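Local coordinates for acyl-CoA dehydrogenase domain protein Tcur3483 (Thermomonospora curvata, PDB 6WY9) that binds FAD and probably acts as an oxidoreductase on the CH-CH group of its donors, as acyl-CoA dehydrogenases do, at residues 31-36 against 96-101; 162-167 against 238-243; 205-210 against 242-247. One frame throughout, in Å; residues are numbered along the deposited sequence.

Interaction 1. Residues 31-36 against 96-101; sequences ELRAEL and LFDEVQ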
ATOM      1  N   GLU A  31     -31.005  16.757 -18.780  1.00 48.01           N
ATOM      2  CA  GLU A  31     -32.137  17.618 -18.443  1.00 46.03           C
ATOM      3  C   GLU A  31     -32.582  17.365 -17.009  1.00 46.80           C
ATOM      4  O   GLU A  31     -32.979  18.292 -16.291  1.00 44.19           O
ATOM      5  CB  GLU A  31     -33.323  17.395 -19.394  1.00 45.42           C
ATOM      6  CG  GLU A  31     -33.151  17.849 -20.832  1.00 44.75           C
ATOM      7  CD  GLU A  31     -33.039  19.371 -20.960  1.00 45.45           C
ATOM      8  OE1 GLU A  31     -33.337  20.071 -19.960  1.00 45.19           O
ATOM      9  OE2 GLU A  31     -32.655  19.841 -22.045  1.00 46.00           O
ATOM     10  N   LEU A  32     -32.578  16.102 -16.591  1.00 47.21           N
ATOM     11  CA  LEU A  32     -32.915  15.797 -15.207  1.00 48.59           C
ATOM     12  C   LEU A  32     -31.953  16.492 -14.259  1.00 49.48           C
ATOM     13  O   LEU A  32     -32.358  17.108 -13.263  1.00 50.44           O
ATOM     14  CB  LEU A  32     -32.876  14.285 -14.987  1.00 50.80           C
ATOM     15  CG  LEU A  32     -33.087  13.825 -13.553  1.00 52.00           C
ATOM     16  CD1 LEU A  32     -34.479  14.257 -13.072  1.00 51.89           C
ATOM     17  CD2 LEU A  32     -32.957  12.313 -13.573  1.00 54.39           C
ATOM     18  N   ARG A  33     -30.664  16.429 -14.583  1.00 48.77           N
ATOM     19  CA  ARG A  33     -29.660  17.114 -13.787  1.00 51.28           C
ATOM     20  C   ARG A  33     -29.998  18.598 -13.651  1.00 51.19           C
ATOM     21  O   ARG A  33     -29.966  19.154 -12.551  1.00 52.72           O
ATOM     22  CB  ARG A  33     -28.275  16.900 -14.433  1.00 54.06           C
ATOM     23  CG  ARG A  33     -27.137  16.731 -13.450  1.00 56.36           C
ATOM     24  CD  ARG A  33     -25.762  16.383 -14.065  1.00 57.72           C
ATOM     25  NE  ARG A  33     -25.550  14.937 -14.091  1.00 59.81           N
ATOM     26  CZ  ARG A  33     -25.290  14.189 -13.009  1.00 64.07           C
ATOM     27  NH1 ARG A  33     -25.216  14.736 -11.793  1.00 65.36           N
ATOM     28  NH2 ARG A  33     -25.111  12.879 -13.133  1.00 65.36           N
ATOM     29  N   ALA A  34     -30.328  19.264 -14.770  1.00 48.58           N
ATOM     30  CA  ALA A  34     -30.525  20.717 -14.750  1.00 46.90           C
ATOM     31  C   ALA A  34     -31.797  21.111 -13.996  1.00 48.13           C
ATOM     32  O   ALA A  34     -31.838  22.159 -13.324  1.00 47.39           O
ATOM     33  CB  ALA A  34     -30.565  21.264 -16.188  1.00 44.42           C
ATOM     34  N   GLU A  35     -32.855  20.300 -14.144  1.00 46.91           N
ATOM     35  CA  GLU A  35     -34.068  20.467 -13.365  1.00 50.57           C
ATOM     36  C   GLU A  35     -33.783  20.366 -11.866  1.00 50.85           C
ATOM     37  O   GLU A  35     -34.287  21.167 -11.073  1.00 50.95           O
ATOM     38  CB  GLU A  35     -35.098  19.406 -13.780  1.00 53.15           C
ATOM     39  CG  GLU A  35     -36.288  19.342 -12.850  1.00 58.60           C
ATOM     40  CD  GLU A  35     -37.321  18.281 -13.245  1.00 63.36           C
ATOM     41  OE1 GLU A  35     -38.406  18.258 -12.643  1.00 66.11           O
ATOM     42  OE2 GLU A  35     -37.058  17.477 -14.156  1.00 64.73           O
ATOM     43  N   LEU A  36     -33.023  19.353 -11.453  1.00 50.20           N
ATOM     44  CA  LEU A  36     -32.825  19.165 -10.015  1.00 53.88           C
ATOM     45  C   LEU A  36     -31.991  20.287  -9.404  1.00 57.90           C
ATOM     46  O   LEU A  36     -32.196  20.625  -8.232  1.00 60.94           O
ATOM     47  CB  LEU A  36     -32.200  17.792  -9.709  1.00 52.14           C
ATOM     48  CG  LEU A  36     -33.134  16.571  -9.864  1.00 52.85           C
ATOM     49  CD1 LEU A  36     -32.329  15.269 -10.018  1.00 52.35           C
ATOM     50  CD2 LEU A  36     -34.135  16.461  -8.696  1.00 53.54           C
ATOM     51  N   LEU A  96     -30.375  11.740  -9.358  1.00 53.78           N
ATOM     52  CA  LEU A  96     -31.049  12.307  -8.192  1.00 53.57           C
ATOM     53  C   LEU A  96     -30.145  12.293  -6.949  1.00 53.31           C
ATOM     54  O   LEU A  96     -29.911  13.338  -6.322  1.00 52.42           O
ATOM     55  CB  LEU A  96     -32.356  11.561  -7.950  1.00 55.14           C
ATOM     56  CG  LEU A  96     -33.104  11.916  -6.651  1.00 56.95           C
ATOM     57  CD1 LEU A  96     -33.345  13.398  -6.531  1.00 55.38           C
ATOM     58  CD2 LEU A  96     -34.440  11.157  -6.588  1.00 59.61           C
ATOM     59  N   PHE A  97     -29.591  11.131  -6.596  1.00 54.65           N
ATOM     60  CA  PHE A  97     -28.711  11.075  -5.419  1.00 57.22           C
ATOM     61  C   PHE A  97     -27.499  11.989  -5.573  1.00 57.85           C
ATOM     62  O   PHE A  97     -27.061  12.631  -4.603  1.00 58.40           O
ATOM     63  CB  PHE A  97     -28.254   9.638  -5.161  1.00 61.19           C
ATOM     64  CG  PHE A  97     -29.387   8.682  -4.912  1.00 66.35           C
ATOM     65  CD1 PHE A  97     -30.589   9.132  -4.382  1.00 67.74           C
ATOM     66  CD2 PHE A  97     -29.262   7.327  -5.211  1.00 70.20           C
ATOM     67  CE1 PHE A  97     -31.656   8.239  -4.151  1.00 69.86           C
ATOM     68  CE2 PHE A  97     -30.326   6.445  -4.989  1.00 72.17           C
ATOM     69  CZ  PHE A  97     -31.516   6.907  -4.455  1.00 71.62           C
ATOM     70  N   ASP A  98     -26.925  12.059  -6.776  1.00 57.99           N
ATOM     71  CA  ASP A  98     -25.745  12.911  -6.924  1.00 58.51           C
ATOM     72  C   ASP A  98     -26.113  14.375  -6.731  1.00 56.78           C
ATOM     73  O   ASP A  98     -25.366  15.139  -6.100  1.00 56.61           O
ATOM     74  CB  ASP A  98     -25.075  12.682  -8.274  1.00 60.38           C
ATOM     75  CG  ASP A  98     -23.713  13.371  -8.359  1.00 66.43           C
ATOM     76  OD1 ASP A  98     -23.601  14.343  -9.135  1.00 67.64           O
ATOM     77  OD2 ASP A  98     -22.766  12.967  -7.625  1.00 69.62           O
ATOM     78  N   GLU A  99     -27.293  14.766  -7.200  1.00 55.44           N
ATOM     79  CA  GLU A  99     -27.649  16.176  -7.140  1.00 56.07           C
ATOM     80  C   GLU A  99     -28.063  16.597  -5.734  1.00 56.70           C
ATOM     81  O   GLU A  99     -27.755  17.721  -5.327  1.00 56.06           O
ATOM     82  CB  GLU A  99     -28.745  16.483  -8.173  1.00 53.67           C
ATOM     83  CG  GLU A  99     -28.199  16.496  -9.630  1.00 53.72           C
ATOM     84  CD  GLU A  99     -27.194  17.620  -9.880  1.00 55.23           C
ATOM     85  OE1 GLU A  99     -27.421  18.746  -9.390  1.00 55.99           O
ATOM     86  OE2 GLU A  99     -26.153  17.377 -10.537  1.00 56.28           O
ATOM     87  N   VAL A 100     -28.703  15.710  -4.960  1.00 60.14           N
ATOM     88  CA  VAL A 100     -29.032  16.055  -3.572  1.00 62.71           C
ATOM     89  C   VAL A 100     -27.755  16.278  -2.760  1.00 61.40           C
ATOM     90  O   VAL A 100     -27.638  17.253  -2.010  1.00 61.91           O
ATOM     91  CB  VAL A 100     -29.946  14.984  -2.927  1.00 67.75           C
ATOM     92  CG1 VAL A 100     -31.160  14.735  -3.779  1.00 67.28           C
ATOM     93  CG2 VAL A 100     -29.219  13.664  -2.665  1.00 70.29           C
ATOM     94  N   GLN A 101     -26.773  15.392  -2.920  1.00 60.05           N
ATOM     95  CA  GLN A 101     -25.496  15.586  -2.239  1.00 62.94           C
ATOM     96  C   GLN A 101     -24.838  16.879  -2.670  1.00 63.01           C
ATOM     97  O   GLN A 101     -24.321  17.639  -1.840  1.00 63.77           O
ATOM     98  CB  GLN A 101     -24.568  14.417  -2.522  1.00 66.31           C
ATOM     99  CG  GLN A 101     -25.039  13.209  -1.806  1.00 69.48           C
ATOM    100  CD  GLN A 101     -24.270  11.992  -2.169  1.00 73.21           C
ATOM    101  OE1 GLN A 101     -24.501  11.393  -3.219  1.00 74.27           O
ATOM    102  NE2 GLN A 101     -23.354  11.593  -1.295  1.00 75.02           N
TER
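R33 reaches E99 because its chain, extended through chi2, turns sharply at chi3 (-94°), which swings NH1 across to the second helix; E99 answers with a bend at chi2 (-65°) that lifts its carboxylate towards the incoming arginine. OE2 of E99 lies at the edge of the guanidinium, nearly in its plane, and takes NH1 of R33 at 3.1 Å on the anti lone pair, the one facing away from OE1. The carboxylate itself is turned steeply against the guanidinium, so the two groups meet at an edge rather than lying flat together. The same OE2 also presses close to the aliphatic part of the arginine, 3.1 Å from R33 CG. NH1 is shared: a second salt bridge runs to D98 OD1, also 3.1 Å, but this bond is bent and weak. The two helices, 26-41 and 90-103, belong to the N-terminal helical domain of the acyl-CoA dehydrogenase fold; the axes of segments 31-36 and 96-101 approach to 9.9 Å and point 31° apart. Beneath the charged layer the packing is apolar. L36 CB sits 4.0 Å from E99 CB, and the isobutyl groups of L36 and L96 cross at about a right angle, with L36 CD2 3.8 Å from L96 CD1. L36 CD1 goes further in, against the backbone, 3.7 Å from L96 CA. The side chains of L36 and L96 also touch W74 and Y77 respectively. Each carboxylate has a further arginine: R37 bridges to E99 OE2, and R274 of helix 263-286 pairs with D98 OD1.

Interaction 2. Residues 162-167 against 238-243; sequences AVRDGD and VPVSEV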
ATOM      1  N   ALA A 162     -37.383  -9.205  23.273  1.00 62.87           N
ATOM      2  CA  ALA A 162     -38.797  -8.925  23.104  1.00 62.76           C
ATOM      3  C   ALA A 162     -39.523 -10.197  23.498  1.00 67.18           C
ATOM      4  O   ALA A 162     -39.292 -11.247  22.889  1.00 67.56           O
ATOM      5  CB  ALA A 162     -39.123  -8.520  21.665  1.00 59.19           C
ATOM      6  N   VAL A 163     -40.355 -10.118  24.538  1.00 70.96           N
ATOM      7  CA  VAL A 163     -41.032 -11.280  25.102  1.00 75.27           C
ATOM      8  C   VAL A 163     -42.530 -11.169  24.838  1.00 76.88           C
ATOM      9  O   VAL A 163     -43.113 -10.089  24.973  1.00 76.01           O
ATOM     10  CB  VAL A 163     -40.765 -11.413  26.617  1.00 80.26           C
ATOM     11  CG1 VAL A 163     -39.291 -11.558  26.901  1.00 77.93           C
ATOM     12  CG2 VAL A 163     -41.346 -10.222  27.366  1.00 83.81           C
ATOM     13  N   ARG A 164     -43.152 -12.291  24.481  1.00 79.12           N
ATOM     14  CA  ARG A 164     -44.592 -12.305  24.234  1.00 84.67           C
ATOM     15  C   ARG A 164     -45.373 -12.148  25.535  1.00 88.05           C
ATOM     16  O   ARG A 164     -45.124 -12.865  26.509  1.00 89.70           O
ATOM     17  CB  ARG A 164     -44.998 -13.615  23.570  1.00 87.43           C
ATOM     18  CG  ARG A 164     -45.151 -13.560  22.088  1.00 86.78           C
ATOM     19  CD  ARG A 164     -46.608 -13.551  21.745  1.00 89.56           C
ATOM     20  NE  ARG A 164     -46.825 -14.090  20.415  1.00 89.76           N
ATOM     21  CZ  ARG A 164     -48.001 -14.089  19.813  1.00 92.83           C
ATOM     22  NH1 ARG A 164     -48.126 -14.595  18.592  1.00 94.29           N
ATOM     23  NH2 ARG A 164     -49.049 -13.567  20.435  1.00 94.82           N
ATOM     24  N   ASP A 165     -46.321 -11.220  25.559  1.00 89.77           N
ATOM     25  CA  ASP A 165     -47.228 -11.105  26.694  1.00 94.20           C
ATOM     26  C   ASP A 165     -48.639 -11.519  26.340  1.00 98.12           C
ATOM     27  O   ASP A 165     -49.316 -12.169  27.143  1.00103.24           O
ATOM     28  CB  ASP A 165     -47.246  -9.673  27.235  1.00 96.12           C
ATOM     29  CG  ASP A 165     -48.005  -9.546  28.560  1.00102.28           C
ATOM     30  OD1 ASP A 165     -48.835 -10.419  28.888  1.00106.63           O
ATOM     31  OD2 ASP A 165     -47.769  -8.559  29.283  1.00103.20           O
ATOM     32  N   GLY A 166     -49.099 -11.145  25.160  1.00 95.83           N
ATOM     33  CA  GLY A 166     -50.299 -11.728  24.613  1.00 98.32           C
ATOM     34  C   GLY A 166     -50.223 -11.512  23.123  1.00 96.42           C
ATOM     35  O   GLY A 166     -49.478 -12.211  22.428  1.00 94.17           O
ATOM     36  N   ASP A 167     -50.960 -10.526  22.621  1.00 97.66           N
ATOM     37  CA  ASP A 167     -50.703 -10.009  21.285  1.00 97.42           C
ATOM     38  C   ASP A 167     -49.811  -8.769  21.308  1.00 92.83           C
ATOM     39  O   ASP A 167     -49.831  -7.982  20.356  1.00 91.36           O
ATOM     40  CB  ASP A 167     -52.017  -9.715  20.572  1.00103.41           C
ATOM     41  CG  ASP A 167     -53.065  -9.249  21.514  1.00110.09           C
ATOM     42  OD1 ASP A 167     -53.926  -8.434  21.116  1.00113.08           O
ATOM     43  OD2 ASP A 167     -52.999  -9.699  22.678  1.00112.40           O
ATOM     44  N   VAL A 238     -45.379  -3.112  22.262  1.00 75.62           N
ATOM     45  CA  VAL A 238     -45.731  -2.952  20.850  1.00 77.62           C
ATOM     46  C   VAL A 238     -46.631  -4.113  20.446  1.00 79.64           C
ATOM     47  O   VAL A 238     -46.353  -5.260  20.826  1.00 78.47           O
ATOM     48  CB  VAL A 238     -44.463  -2.888  19.970  1.00 76.59           C
ATOM     49  CG1 VAL A 238     -44.808  -2.625  18.504  1.00 77.91           C
ATOM     50  CG2 VAL A 238     -43.537  -1.800  20.465  1.00 75.33           C
ATOM     51  N   PRO A 239     -47.706  -3.881  19.695  1.00 83.16           N
ATOM     52  CA  PRO A 239     -48.539  -5.009  19.255  1.00 85.60           C
ATOM     53  C   PRO A 239     -47.720  -5.997  18.440  1.00 83.74           C
ATOM     54  O   PRO A 239     -46.764  -5.626  17.748  1.00 82.02           O
ATOM     55  CB  PRO A 239     -49.636  -4.343  18.407  1.00 87.78           C
ATOM     56  CG  PRO A 239     -49.173  -2.993  18.135  1.00 86.53           C
ATOM     57  CD  PRO A 239     -48.238  -2.593  19.234  1.00 84.33           C
ATOM     58  N   VAL A 240     -48.099  -7.274  18.542  1.00 83.61           N
ATOM     59  CA  VAL A 240     -47.405  -8.343  17.826  1.00 81.35           C
ATOM     60  C   VAL A 240     -47.499  -8.182  16.312  1.00 80.55           C
ATOM     61  O   VAL A 240     -46.624  -8.673  15.589  1.00 80.45           O
ATOM     62  CB  VAL A 240     -47.932  -9.732  18.277  1.00 86.00           C
ATOM     63  CG1 VAL A 240     -47.696 -10.795  17.207  1.00 86.89           C
ATOM     64  CG2 VAL A 240     -47.249 -10.160  19.568  1.00 84.88           C
ATOM     65  N   SER A 241     -48.515  -7.478  15.803  1.00 81.27           N
ATOM     66  CA  SER A 241     -48.585  -7.221  14.366  1.00 84.90           C
ATOM     67  C   SER A 241     -47.440  -6.333  13.850  1.00 78.16           C
ATOM     68  O   SER A 241     -47.260  -6.222  12.630  1.00 76.40           O
ATOM     69  CB  SER A 241     -49.914  -6.571  14.027  1.00 97.84           C
ATOM     70  OG  SER A 241     -50.094  -5.444  14.854  1.00111.38           O
ATOM     71  N   GLU A 242     -46.700  -5.667  14.729  1.00 75.50           N
ATOM     72  CA  GLU A 242     -45.578  -4.816  14.338  1.00 74.25           C
ATOM     73  C   GLU A 242     -44.266  -5.594  14.124  1.00 72.60           C
ATOM     74  O   GLU A 242     -43.215  -4.976  13.934  1.00 69.73           O
ATOM     75  CB  GLU A 242     -45.371  -3.719  15.388  1.00 74.53           C
ATOM     76  CG  GLU A 242     -46.510  -2.730  15.468  1.00 79.12           C
ATOM     77  CD  GLU A 242     -46.659  -1.930  14.190  1.00 81.30           C
ATOM     78  OE1 GLU A 242     -47.775  -1.832  13.641  1.00 85.76           O
ATOM     79  OE2 GLU A 242     -45.635  -1.401  13.728  1.00 80.28           O
ATOM     80  N   VAL A 243     -44.303  -6.922  14.143  1.00 74.05           N
ATOM     81  CA  VAL A 243     -43.166  -7.739  13.729  1.00 72.48           C
ATOM     82  C   VAL A 243     -43.162  -7.832  12.210  1.00 73.02           C
ATOM     83  O   VAL A 243     -44.171  -8.203  11.601  1.00 75.88           O
ATOM     84  CB  VAL A 243     -43.252  -9.143  14.353  1.00 74.64           C
ATOM     85  CG1 VAL A 243     -42.172 -10.065  13.748  1.00 73.28           C
ATOM     86  CG2 VAL A 243     -43.139  -9.063  15.870  1.00 74.03           C
TER
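The turn of the beta hairpin that joins strand 161-164 to strand 168-176 closes here on V240, the first residue of the 3-10 turn that ends strand 227-239. One main-chain bond carries the contact: V240 N gives its hydrogen to D167 O at 2.6 Å, short and fairly straight, with the donor standing 41° out of the carbonyl plane. That is the one hydrogen bond D167 O takes across the contact; the oxygen is also crowded by P239 CA at 3.4 Å, in a CA-H...O contact, and by V240 CB at 3.3 Å. V240 is rotated with CG1 anti to its nitrogen (chi1 156°), which leaves CG2 beside that nitrogen and close over the D167 carbonyl group, 3.4 Å from D167 C. R164 closes over the valine from the end of strand 161-164: its chain bends at chi2 and lays one guanidinium face on V240 CG2, with NH2 3.9 Å away and the methyl displaced towards the rim of the group. Most of this lies at the protein surface. The side chains of R164 and V240 both touch F169, while D165 in the turn forms a salt bridge with R237 on strand 227-239. Strand 168-176 runs between the other two, bonding through V170 to V163 and through F169 to V238, and Q127 of helix 125-136 hydrogen-bonds S241 O and V243 O.

Interaction 3. Residues 205-210 against 242-247; sequences IIIVPT and EVVGEI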
ATOM      1  N   ILE A 205     -37.284  -8.649  13.630  1.00 59.01           N
ATOM      2  CA  ILE A 205     -37.378  -7.213  13.397  1.00 58.01           C
ATOM      3  C   ILE A 205     -38.732  -6.730  13.910  1.00 60.43           C
ATOM      4  O   ILE A 205     -39.778  -7.290  13.550  1.00 62.44           O
ATOM      5  CB  ILE A 205     -37.195  -6.910  11.897  1.00 59.29           C
ATOM      6  CG1 ILE A 205     -35.751  -7.222  11.476  1.00 56.39           C
ATOM      7  CG2 ILE A 205     -37.625  -5.473  11.538  1.00 60.70           C
ATOM      8  CD1 ILE A 205     -34.683  -6.327  12.114  1.00 53.07           C
ATOM      9  N   ILE A 206     -38.725  -5.713  14.776  1.00 60.16           N
ATOM     10  CA  ILE A 206     -39.959  -5.119  15.294  1.00 63.31           C
ATOM     11  C   ILE A 206     -39.931  -3.599  15.112  1.00 62.11           C
ATOM     12  O   ILE A 206     -38.918  -2.946  15.407  1.00 60.33           O
ATOM     13  CB  ILE A 206     -40.191  -5.459  16.782  1.00 65.23           C
ATOM     14  CG1 ILE A 206     -39.983  -6.953  17.029  1.00 67.72           C
ATOM     15  CG2 ILE A 206     -41.599  -5.030  17.185  1.00 67.22           C
ATOM     16  CD1 ILE A 206     -40.342  -7.439  18.481  1.00 70.07           C
ATOM     17  N   ILE A 207     -41.049  -3.029  14.652  1.00 61.82           N
ATOM     18  CA  ILE A 207     -41.138  -1.578  14.479  1.00 60.96           C
ATOM     19  C   ILE A 207     -41.632  -0.961  15.781  1.00 63.15           C
ATOM     20  O   ILE A 207     -42.716  -1.299  16.273  1.00 65.07           O
ATOM     21  CB  ILE A 207     -42.041  -1.188  13.297  1.00 61.95           C
ATOM     22  CG1 ILE A 207     -41.550  -1.845  11.999  1.00 61.35           C
ATOM     23  CG2 ILE A 207     -42.115   0.372  13.136  1.00 60.92           C
ATOM     24  CD1 ILE A 207     -42.439  -1.529  10.786  1.00 64.44           C
ATOM     25  N   VAL A 208     -40.842  -0.053  16.334  1.00 63.39           N
ATOM     26  CA  VAL A 208     -41.135   0.586  17.607  1.00 66.27           C
ATOM     27  C   VAL A 208     -41.358   2.072  17.359  1.00 66.76           C
ATOM     28  O   VAL A 208     -40.462   2.752  16.848  1.00 66.54           O
ATOM     29  CB  VAL A 208     -40.003   0.380  18.623  1.00 65.09           C
ATOM     30  CG1 VAL A 208     -40.366   1.075  19.941  1.00 66.71           C
ATOM     31  CG2 VAL A 208     -39.721  -1.110  18.810  1.00 65.41           C
ATOM     32  N   PRO A 209     -42.512   2.630  17.726  1.00 67.47           N
ATOM     33  CA  PRO A 209     -42.700   4.081  17.597  1.00 66.70           C
ATOM     34  C   PRO A 209     -41.808   4.833  18.579  1.00 65.91           C
ATOM     35  O   PRO A 209     -41.609   4.404  19.721  1.00 66.14           O
ATOM     36  CB  PRO A 209     -44.187   4.270  17.917  1.00 69.62           C
ATOM     37  CG  PRO A 209     -44.488   3.150  18.850  1.00 70.12           C
ATOM     38  CD  PRO A 209     -43.658   1.977  18.383  1.00 68.40           C
ATOM     39  N   THR A 210     -41.250   5.959  18.118  1.00 64.14           N
ATOM     40  CA  THR A 210     -40.330   6.717  18.954  1.00 63.02           C
ATOM     41  C   THR A 210     -41.052   7.524  20.017  1.00 66.25           C
ATOM     42  O   THR A 210     -40.388   8.104  20.881  1.00 67.20           O
ATOM     43  CB  THR A 210     -39.431   7.646  18.102  1.00 60.86           C
ATOM     44  OG1 THR A 210     -40.213   8.478  17.218  1.00 63.05           O
ATOM     45  CG2 THR A 210     -38.460   6.815  17.296  1.00 57.24           C
ATOM     46  N   GLU A 242     -46.700  -5.667  14.729  1.00 75.50           N
ATOM     47  CA  GLU A 242     -45.578  -4.816  14.338  1.00 74.25           C
ATOM     48  C   GLU A 242     -44.266  -5.594  14.124  1.00 72.60           C
ATOM     49  O   GLU A 242     -43.215  -4.976  13.934  1.00 69.73           O
ATOM     50  CB  GLU A 242     -45.371  -3.719  15.388  1.00 74.53           C
ATOM     51  CG  GLU A 242     -46.510  -2.730  15.468  1.00 79.12           C
ATOM     52  CD  GLU A 242     -46.659  -1.930  14.190  1.00 81.30           C
ATOM     53  OE1 GLU A 242     -47.775  -1.832  13.641  1.00 85.76           O
ATOM     54  OE2 GLU A 242     -45.635  -1.401  13.728  1.00 80.28           O
ATOM     55  N   VAL A 243     -44.303  -6.922  14.143  1.00 74.05           N
ATOM     56  CA  VAL A 243     -43.166  -7.739  13.729  1.00 72.48           C
ATOM     57  C   VAL A 243     -43.162  -7.832  12.210  1.00 73.02           C
ATOM     58  O   VAL A 243     -44.171  -8.203  11.601  1.00 75.88           O
ATOM     59  CB  VAL A 243     -43.252  -9.143  14.353  1.00 74.64           C
ATOM     60  CG1 VAL A 243     -42.172 -10.065  13.748  1.00 73.28           C
ATOM     61  CG2 VAL A 243     -43.139  -9.063  15.870  1.00 74.03           C
ATOM     62  N   VAL A 244     -42.042  -7.523  11.589  1.00 70.42           N
ATOM     63  CA  VAL A 244     -41.950  -7.622  10.139  1.00 71.14           C
ATOM     64  C   VAL A 244     -41.426  -9.006   9.784  1.00 71.60           C
ATOM     65  O   VAL A 244     -40.401  -9.439  10.309  1.00 69.66           O
ATOM     66  CB  VAL A 244     -41.042  -6.525   9.560  1.00 68.36           C
ATOM     67  CG1 VAL A 244     -41.223  -6.449   8.053  1.00 69.60           C
ATOM     68  CG2 VAL A 244     -41.338  -5.193  10.214  1.00 67.65           C
ATOM     69  N   GLY A 245     -42.091  -9.686   8.856  1.00 75.08           N
ATOM     70  CA  GLY A 245     -41.635 -11.016   8.506  1.00 76.95           C
ATOM     71  C   GLY A 245     -42.166 -12.012   9.524  1.00 80.15           C
ATOM     72  O   GLY A 245     -43.167 -11.761  10.191  1.00 80.15           O
ATOM     73  N   GLU A 246     -41.468 -13.136   9.663  1.00 83.07           N
ATOM     74  CA  GLU A 246     -41.829 -14.164  10.627  1.00 86.66           C
ATOM     75  C   GLU A 246     -41.039 -14.001  11.918  1.00 79.75           C
ATOM     76  O   GLU A 246     -39.885 -13.559  11.915  1.00 75.79           O
ATOM     77  CB  GLU A 246     -41.594 -15.559  10.047  1.00 95.07           C
ATOM     78  CG  GLU A 246     -42.746 -16.041   9.213  1.00104.64           C
ATOM     79  CD  GLU A 246     -42.304 -16.912   8.065  1.00110.91           C
ATOM     80  OE1 GLU A 246     -41.137 -17.366   8.089  1.00110.46           O
ATOM     81  OE2 GLU A 246     -43.123 -17.131   7.140  1.00115.99           O
ATOM     82  N   ILE A 247     -41.679 -14.362  13.036  1.00 76.91           N
ATOM     83  CA  ILE A 247     -41.003 -14.307  14.324  1.00 72.62           C
ATOM     84  C   ILE A 247     -39.837 -15.283  14.300  1.00 72.72           C
ATOM     85  O   ILE A 247     -39.955 -16.418  13.815  1.00 74.99           O
ATOM     86  CB  ILE A 247     -41.999 -14.585  15.467  1.00 72.21           C
ATOM     87  CG1 ILE A 247     -42.989 -13.418  15.583  1.00 72.18           C
ATOM     88  CG2 ILE A 247     -41.282 -14.802  16.807  1.00 69.12           C
ATOM     89  CD1 ILE A 247     -44.210 -13.721  16.441  1.00 75.58           C
TER
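I207 lies obliquely across V244, setting its CG1 3.8 Å from V244 CG2 and its CD1 only slightly farther from the same methyl. On the same face I205 adds a second apolar touch, its CG2 4.0 Å from V244 CG2, so one valine methyl touches branches of both isoleucines. The opposite face belongs to I206 and V243, which form a non-hydrogen-bonded antiparallel pair. With CG1 beside its own nitrogen (chi1 -47°), I206 brings that atom to 4.0 Å from V243 CG2, while its other branch, CG2, rests 3.6 Å from E242 O. Truncating I206 to an alanine would probably leave V243 CG2 without its apolar partner across the strand pair and open a gap beside F169, which packs on both side chains. Two main-chain bonds bracket this pair: I207 N to E242 O at 3.0 Å, nearly straight at 171°, and V244 N to I205 O, also 3.0 Å and a little more bent. The same carbonyls receive CA-H...O contacts, from I206 CA to E242 O and from V243 CA to I205 O. Beyond them the pairing ends. I207 O and V244 O are buried without a polar partner in the model, and E242 places its OE2 3.6 Å from I207 CB, across the isoleucine side chain. G245 then turns the chain away with a positive phi that would jam a side chain against the preceding carbonyl. L253 of helix 250-260 covers I205 and V244, and the side chain of I205 is about 4 Å from that of Y146, an FAD-binding residue. This short, weakly bonded antiparallel strand forms the outer edge, within the chain, of a mixed sheet in the beta domain that sits between the helical domains of acyl-CoA dehydrogenases.

Overall arrangement
Interaction 1 comes first along the chain and stands apart, joining two helices of the N-terminal domain; its centre is about 42 Å from that of interaction 2 and about 34 Å from that of interaction 3. Interactions 2 and 3 are neighbours, with centres about 8 Å apart, and end on the same stretch, sharing E242 and V243, where the chain leaves strand 227-239 for strand 243-244. They therefore link the two sheets of the beta domain: V238 packs on I206, I207 and V208, and A162 on I206. Interaction 1 lies opposite interaction 2 about the chain's centre; the one belongs to the helical N-terminal domain, the other to the beta domain.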